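Local coordinates for protein agrin (Gallus gallus, PDB 1PZ8) that probably acts at nerve-muscle synapses to gather acetylcholine receptors, its function being modulated by alternative splicing and calcium binding, at residues M23-A28 against Q181-V186; G60-S65 against T167-C172; Q117-L122 against T131-L136. All blocks are in the same frame, centred on the assembly; numbering follows the deposited sequence.

Contact 1. Residues M23-A28 against Q181-V186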
# COMPACT_ATOMS: atom_id res chain seq x y z
N MET A 23 6.98 9.26 0.68
CA MET A 23 7.24 9.47 2.09
C MET A 23 7.51 8.17 2.84
O MET A 23 6.89 7.16 2.57
CB MET A 23 6.07 10.20 2.72
CG MET A 23 5.98 11.64 2.26
SD MET A 23 4.34 12.15 1.76
CE MET A 23 3.65 12.74 3.29
N GLU A 24 8.44 8.26 3.77
CA GLU A 24 8.84 7.14 4.60
C GLU A 24 8.29 7.29 6.02
O GLU A 24 8.36 8.38 6.62
CB GLU A 24 10.37 7.04 4.64
CG GLU A 24 10.90 5.79 5.37
CD GLU A 24 12.41 5.78 5.56
OE1 GLU A 24 12.95 4.74 6.02
OE2 GLU A 24 13.08 6.80 5.27
N TYR A 25 7.73 6.19 6.53
CA TYR A 25 7.22 6.12 7.89
C TYR A 25 7.68 4.82 8.52
O TYR A 25 8.01 3.87 7.82
CB TYR A 25 5.69 6.20 7.96
CG TYR A 25 5.09 7.36 7.21
CD1 TYR A 25 4.87 7.28 5.84
CD2 TYR A 25 4.74 8.52 7.88
CE1 TYR A 25 4.32 8.34 5.14
CE2 TYR A 25 4.18 9.59 7.19
CZ TYR A 25 3.98 9.49 5.81
OH TYR A 25 3.46 10.53 5.11
N HIS A 26 7.71 4.79 9.85
CA HIS A 26 8.05 3.59 10.59
C HIS A 26 6.94 3.25 11.58
O HIS A 26 6.34 4.14 12.17
CB HIS A 26 9.35 3.79 11.37
CG HIS A 26 9.74 2.59 12.16
ND1 HIS A 26 9.17 2.28 13.37
CD2 HIS A 26 10.64 1.61 11.90
CE1 HIS A 26 9.70 1.16 13.83
NE2 HIS A 26 10.59 0.73 12.96
N ASN A 27 6.68 1.95 11.76
CA ASN A 27 5.63 1.48 12.66
C ASN A 27 5.70 2.09 14.05
O ASN A 27 6.74 2.04 14.72
CB ASN A 27 5.67 -0.03 12.81
CG ASN A 27 4.65 -0.72 11.94
OD1 ASN A 27 4.97 -1.24 10.86
ND2 ASN A 27 3.39 -0.74 12.40
N ALA A 28 4.58 2.65 14.48
CA ALA A 28 4.48 3.29 15.79
C ALA A 28 4.44 2.27 16.92
O ALA A 28 4.92 1.13 16.77
CB ALA A 28 3.22 4.18 15.83
N GLN A 181 -4.07 2.50 14.05
CA GLN A 181 -3.47 3.78 14.47
C GLN A 181 -3.34 4.82 13.34
O GLN A 181 -2.79 4.56 12.28
CB GLN A 181 -2.13 3.54 15.13
CG GLN A 181 -1.44 4.82 15.52
CD GLN A 181 -0.85 4.77 16.93
OE1 GLN A 181 -1.01 5.74 17.68
NE2 GLN A 181 -0.19 3.66 17.29
N GLU A 182 -3.90 6.00 13.59
CA GLU A 182 -3.87 7.12 12.66
C GLU A 182 -2.44 7.49 12.30
O GLU A 182 -1.57 7.60 13.16
CB GLU A 182 -4.58 8.34 13.27
CG GLU A 182 -4.32 9.67 12.55
CD GLU A 182 -5.20 10.86 13.02
OE1 GLU A 182 -5.50 11.00 14.24
OE2 GLU A 182 -5.57 11.67 12.15
N LEU A 183 -2.19 7.65 11.02
CA LEU A 183 -0.87 8.02 10.58
C LEU A 183 -0.87 9.48 10.26
O LEU A 183 -1.72 9.93 9.50
CB LEU A 183 -0.51 7.26 9.32
CG LEU A 183 0.96 7.37 8.96
CD1 LEU A 183 1.78 6.68 10.02
CD2 LEU A 183 1.21 6.76 7.63
N HIS A 184 0.08 10.22 10.81
CA HIS A 184 0.14 11.65 10.55
C HIS A 184 1.05 11.95 9.35
O HIS A 184 2.24 12.12 9.50
CB HIS A 184 0.60 12.38 11.80
CG HIS A 184 -0.18 12.01 13.02
ND1 HIS A 184 0.18 12.40 14.28
CD2 HIS A 184 -1.32 11.29 13.17
CE1 HIS A 184 -0.69 11.93 15.16
NE2 HIS A 184 -1.62 11.26 14.51
N LEU A 185 0.45 12.02 8.17
CA LEU A 185 1.17 12.21 6.92
C LEU A 185 2.31 13.23 6.91
O LEU A 185 3.35 12.98 6.30
CB LEU A 185 0.18 12.54 5.80
CG LEU A 185 -0.85 11.43 5.55
CD1 LEU A 185 -1.79 11.78 4.43
CD2 LEU A 185 -0.15 10.12 5.26
N VAL A 186 2.15 14.36 7.58
CA VAL A 186 3.21 15.37 7.55
C VAL A 186 4.34 15.19 8.59
O VAL A 186 5.49 14.98 8.22
CB VAL A 186 2.61 16.77 7.64
CG1 VAL A 186 3.68 17.81 7.83
CG2 VAL A 186 1.81 17.08 6.41

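Contact 2. Residues G60-S65 against T167-C172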
# COMPACT_ATOMS: atom_id res chain seq x y z
N GLY A 60 -0.02 3.10 -10.70
CA GLY A 60 0.63 3.77 -9.59
C GLY A 60 0.68 3.02 -8.25
O GLY A 60 -0.29 2.37 -7.84
N LEU A 61 1.83 3.13 -7.58
CA LEU A 61 2.05 2.55 -6.26
C LEU A 61 1.54 3.48 -5.15
O LEU A 61 2.05 4.58 -4.95
CB LEU A 61 3.52 2.25 -6.03
CG LEU A 61 3.94 1.76 -4.64
CD1 LEU A 61 3.19 0.49 -4.28
CD2 LEU A 61 5.44 1.49 -4.61
N ILE A 62 0.56 3.01 -4.41
CA ILE A 62 -0.00 3.76 -3.31
C ILE A 62 0.77 3.51 -1.98
O ILE A 62 1.27 4.47 -1.35
CB ILE A 62 -1.46 3.36 -3.10
CG1 ILE A 62 -2.26 3.59 -4.38
CG2 ILE A 62 -2.08 4.16 -1.97
CD1 ILE A 62 -3.66 3.04 -4.31
N LEU A 63 0.86 2.24 -1.59
CA LEU A 63 1.45 1.88 -0.31
C LEU A 63 2.27 0.57 -0.36
O LEU A 63 1.88 -0.40 -1.01
CB LEU A 63 0.35 1.82 0.74
CG LEU A 63 0.54 1.09 2.07
CD1 LEU A 63 -0.61 1.50 2.96
CD2 LEU A 63 0.58 -0.44 1.94
N TRP A 64 3.42 0.56 0.31
CA TRP A 64 4.27 -0.61 0.37
C TRP A 64 4.76 -0.77 1.81
O TRP A 64 5.42 0.10 2.34
CB TRP A 64 5.45 -0.48 -0.56
CG TRP A 64 6.30 -1.71 -0.64
CD1 TRP A 64 7.14 -2.17 0.32
CD2 TRP A 64 6.39 -2.62 -1.73
NE1 TRP A 64 7.76 -3.32 -0.11
CE2 TRP A 64 7.30 -3.63 -1.35
CE3 TRP A 64 5.75 -2.73 -2.97
CZ2 TRP A 64 7.64 -4.70 -2.20
CZ3 TRP A 64 6.07 -3.81 -3.80
CH2 TRP A 64 7.01 -4.77 -3.42
N SER A 65 4.44 -1.89 2.43
CA SER A 65 4.88 -2.14 3.79
C SER A 65 5.81 -3.32 3.74
O SER A 65 5.42 -4.40 3.30
CB SER A 65 3.71 -2.46 4.71
OG SER A 65 4.14 -2.50 6.08
N THR A 167 5.93 2.87 -10.51
CA THR A 167 5.40 4.13 -11.00
C THR A 167 4.92 4.99 -9.85
O THR A 167 4.07 4.59 -9.12
CB THR A 167 4.21 3.87 -11.89
OG1 THR A 167 4.65 3.10 -13.00
CG2 THR A 167 3.68 5.16 -12.48
N GLY A 168 5.46 6.17 -9.70
CA GLY A 168 5.02 7.05 -8.63
C GLY A 168 3.53 7.37 -8.73
O GLY A 168 3.00 7.56 -9.82
N PHE A 169 2.85 7.43 -7.60
CA PHE A 169 1.43 7.73 -7.57
C PHE A 169 1.14 9.20 -7.89
O PHE A 169 1.89 10.06 -7.53
CB PHE A 169 0.84 7.38 -6.19
CG PHE A 169 -0.57 7.83 -6.00
CD1 PHE A 169 -0.86 8.90 -5.22
CD2 PHE A 169 -1.58 7.18 -6.60
CE1 PHE A 169 -2.14 9.31 -5.01
CE2 PHE A 169 -2.89 7.60 -6.40
CZ PHE A 169 -3.16 8.67 -5.60
N ILE A 170 0.06 9.45 -8.59
CA ILE A 170 -0.35 10.80 -8.91
C ILE A 170 -1.80 10.98 -8.47
O ILE A 170 -2.71 10.40 -9.02
CB ILE A 170 -0.18 11.08 -10.40
CG1 ILE A 170 1.29 10.96 -10.77
CG2 ILE A 170 -0.64 12.51 -10.74
CD1 ILE A 170 1.59 11.40 -12.19
N GLY A 171 -1.98 11.72 -7.41
CA GLY A 171 -3.29 11.95 -6.85
C GLY A 171 -3.13 12.40 -5.41
O GLY A 171 -2.05 12.88 -5.01
N CYS A 172 -4.21 12.27 -4.64
CA CYS A 172 -4.23 12.72 -3.26
C CYS A 172 -4.60 11.62 -2.28
O CYS A 172 -5.27 10.66 -2.63
CB CYS A 172 -5.21 13.89 -3.13
SG CYS A 172 -4.77 15.35 -4.13

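Contact 3. Residues Q117-L122 against T131-L136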
# COMPACT_ATOMS: atom_id res chain seq x y z
N GLN A 117 -3.17 -13.55 8.94
CA GLN A 117 -2.39 -14.70 8.56
C GLN A 117 -2.35 -14.76 7.05
O GLN A 117 -1.83 -13.86 6.44
CB GLN A 117 -2.95 -15.94 9.19
CG GLN A 117 -2.83 -15.90 10.70
CD GLN A 117 -3.25 -17.17 11.33
OE1 GLN A 117 -3.27 -17.25 12.55
NE2 GLN A 117 -3.58 -18.17 10.53
N ARG A 118 -2.91 -15.80 6.46
CA ARG A 118 -2.89 -15.98 5.02
C ARG A 118 -4.09 -15.36 4.31
O ARG A 118 -3.97 -14.99 3.17
CB ARG A 118 -2.81 -17.46 4.64
CG ARG A 118 -1.50 -18.14 4.92
CD ARG A 118 -1.60 -19.71 4.82
NE ARG A 118 -2.40 -20.13 3.66
CZ ARG A 118 -3.56 -20.80 3.72
NH1 ARG A 118 -4.08 -21.20 4.88
NH2 ARG A 118 -4.21 -21.08 2.60
N GLU A 119 -5.23 -15.24 4.97
CA GLU A 119 -6.43 -14.69 4.32
C GLU A 119 -6.44 -13.15 4.26
O GLU A 119 -5.98 -12.48 5.18
CB GLU A 119 -7.72 -15.16 5.02
CG GLU A 119 -7.64 -16.51 5.72
CD GLU A 119 -7.77 -16.40 7.25
OE1 GLU A 119 -8.92 -16.49 7.76
OE2 GLU A 119 -6.74 -16.24 7.96
N GLY A 120 -7.00 -12.60 3.19
CA GLY A 120 -7.08 -11.16 3.05
C GLY A 120 -8.39 -10.62 2.51
O GLY A 120 -9.17 -11.34 1.92
N SER A 121 -8.61 -9.32 2.70
CA SER A 121 -9.82 -8.68 2.22
C SER A 121 -9.49 -7.31 1.66
O SER A 121 -8.71 -6.56 2.23
CB SER A 121 -10.82 -8.54 3.39
OG SER A 121 -12.01 -7.87 3.02
N LEU A 122 -10.12 -6.96 0.56
CA LEU A 122 -9.91 -5.69 -0.08
C LEU A 122 -11.28 -5.13 -0.43
O LEU A 122 -12.06 -5.79 -1.11
CB LEU A 122 -9.07 -5.87 -1.34
CG LEU A 122 -8.88 -4.62 -2.19
CD1 LEU A 122 -8.01 -3.67 -1.42
CD2 LEU A 122 -8.30 -4.93 -3.57
N THR A 131 -11.84 -11.49 -1.54
CA THR A 131 -10.98 -12.20 -0.60
C THR A 131 -10.08 -13.25 -1.26
O THR A 131 -10.21 -13.55 -2.44
CB THR A 131 -11.82 -12.88 0.50
OG1 THR A 131 -12.86 -13.65 -0.11
CG2 THR A 131 -12.54 -11.88 1.37
N GLY A 132 -9.15 -13.80 -0.47
CA GLY A 132 -8.20 -14.81 -0.95
C GLY A 132 -7.16 -15.23 0.07
O GLY A 132 -7.07 -14.68 1.15
N SER A 133 -6.37 -16.23 -0.26
CA SER A 133 -5.33 -16.67 0.65
C SER A 133 -4.04 -16.87 -0.12
O SER A 133 -4.08 -17.33 -1.22
CB SER A 133 -5.71 -18.00 1.31
OG SER A 133 -6.82 -17.87 2.18
N SER A 134 -2.90 -16.53 0.47
CA SER A 134 -1.61 -16.74 -0.18
C SER A 134 -1.30 -18.20 0.06
O SER A 134 -1.92 -18.79 0.87
CB SER A 134 -0.55 -15.84 0.45
OG SER A 134 -0.43 -16.06 1.85
N PRO A 135 -0.39 -18.80 -0.69
CA PRO A 135 -0.09 -20.23 -0.53
C PRO A 135 0.22 -20.66 0.89
O PRO A 135 0.51 -19.87 1.77
CB PRO A 135 1.09 -20.43 -1.45
CG PRO A 135 0.81 -19.52 -2.51
CD PRO A 135 0.37 -18.24 -1.81
N LEU A 136 0.03 -21.95 1.10
CA LEU A 136 0.23 -22.62 2.37
C LEU A 136 1.67 -22.45 2.71
O LEU A 136 2.53 -22.57 1.84
CB LEU A 136 -0.09 -24.10 2.19
CG LEU A 136 -0.66 -24.85 3.36
CD1 LEU A 136 -1.78 -24.08 4.06
CD2 LEU A 136 -1.16 -26.23 2.87

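Contact 1. Residues M23-A28 against Q181-V186
Tyr25 reaches across to Leu183 and Leu185, and its contact can be followed outward from the backbone. The CB points at the other segment, and with CG anti to the carbonyl carbon (chi1 -52°) the ring runs on in that direction. CG lies 3.9 Å from CD2 of Leu183. The branched end of Leu183 brings that methyl over the middle of one ring face, 9° off the normal, a CH-pi contact. Farther along, the edge meets carbonyl oxygens: CE2 is 3.9 Å from O of His184. At the tip, OH donates a hydrogen bond to O of Leu185 at 2.7 Å; the hydroxyl is crowded in the model, so its exact position is less sure. Tyrosine thus offers an apolar face to leucine and a polar end to a main-chain acceptor. At the exposed end, the small Ala28 brings CB to 3.7 Å from NE2 of Gln181. The contact joins an edge strand of one sheet of the laminin G sandwich to the chain that follows strand 181-182 of the other. That edge strand, 23-26, belongs to the six-stranded sheet and pairs with strand 146-149, whose Leu147 touches Leu183 and whose Leu149 touches both Tyr25 and Leu185.

Contact 2. Residues G60-S65 against T167-C172
The backbones of Leu61 and Thr167 join through a nearly straight hydrogen bond, 3.1 Å from N of Leu61 to O of Thr167, with an N-H...O angle of 172° and the donor close to the line of the C=O bond. The same oxygen receives a CA-H...O contact from Gly60, whose CA is 3.6 Å from O of Thr167. At Gly60 the backbone angles (phi 160°) would press a CB against the preceding carbonyl oxygen, which explains the glycine. Phe169 comes next: its CB rests 3.3 Å from O of Leu61. With CG anti to the backbone N (chi1 172°), its ring reaches Ile62, where CD2 meets CG1 of Ile62 at 4.3 Å. In the laminin G beta sandwich this packing lies where strand 60-65 of one sheet meets the loop leading to strand 172-178 of the other, and Ile62 and Leu63 form a classic beta bulge opposite Leu77. Bulky apolar residues suit the buried site: Ile62 also packs on Leu51 and Ile53, and Phe169 on Thr55 and Ile79. OG1 of Thr167 is hydrogen-bonded to O of Lys163, while at the other end of the segment the chain turns a corner at Gly171 and reaches Cys172, disulfide-bonded to Cys198.

Contact 3. Residues Q117-L122 against T131-L136
Arg118 lies against the chain just past the end of a beta hairpin's second strand, its flat guanidinium covered by Leu136. CD1 of Leu136 stands 3.7 Å above the centre of one face, a methyl lying on the flat pi surface, while OG of Ser133 lies more loosely over the other face. The edge is used differently: NE gives a hydrogen bond of 3.1 Å to O of Ser134, only 13° out of the guanidinium plane. A bend at chi3 (42°) swings the group round to that carbonyl, and the bond and the methyl on one face fix how the group is turned. Arginine suits the place because its long aliphatic stem, here passing OG of Ser134, carries a donor that can satisfy a main-chain oxygen beyond the end of the strand.

The hairpin strands run antiparallel. Glu119 with Ser133 and Ser121 with Thr131 are non-hydrogen-bonded pairs whose side chains share one face; CG of Glu119 comes 3.9 Å from OG of Ser133. Between them Gly120 and Gly132 form the hydrogen-bonded pair, Gly120 N to Gly132 O at 2.9 Å, the return bond being weak. Ser134 is buried, packing on Leu90, a calcium ligand, and on Val95. Its N gives a hydrogen bond of 3.3 Å to O of Arg118, and that same oxygen is also hydrogen-bonded to OH of Tyr88.

Contact 2 is the buried one, its centre about 8 Å from the centre of the chain, whereas contacts 1 and 3 are partly buried and lie farther out. Contacts 1 and 2 share the six-stranded sheet, through strands 23-26 and 60-65; contact 3 belongs to the eight-stranded sheet, which contact 1 also reaches through strand 181-182. The chemistry follows place: Phe169 packs between both sheets in contact 2, contact 1 combines a tyrosine face on leucine with its hydroxyl on a main-chain oxygen, and contact 3 adds a planar cationic group to hairpin pairing. Contact 3 is nested in the chain loop closed by contact 2, itself nested in that of contact 1.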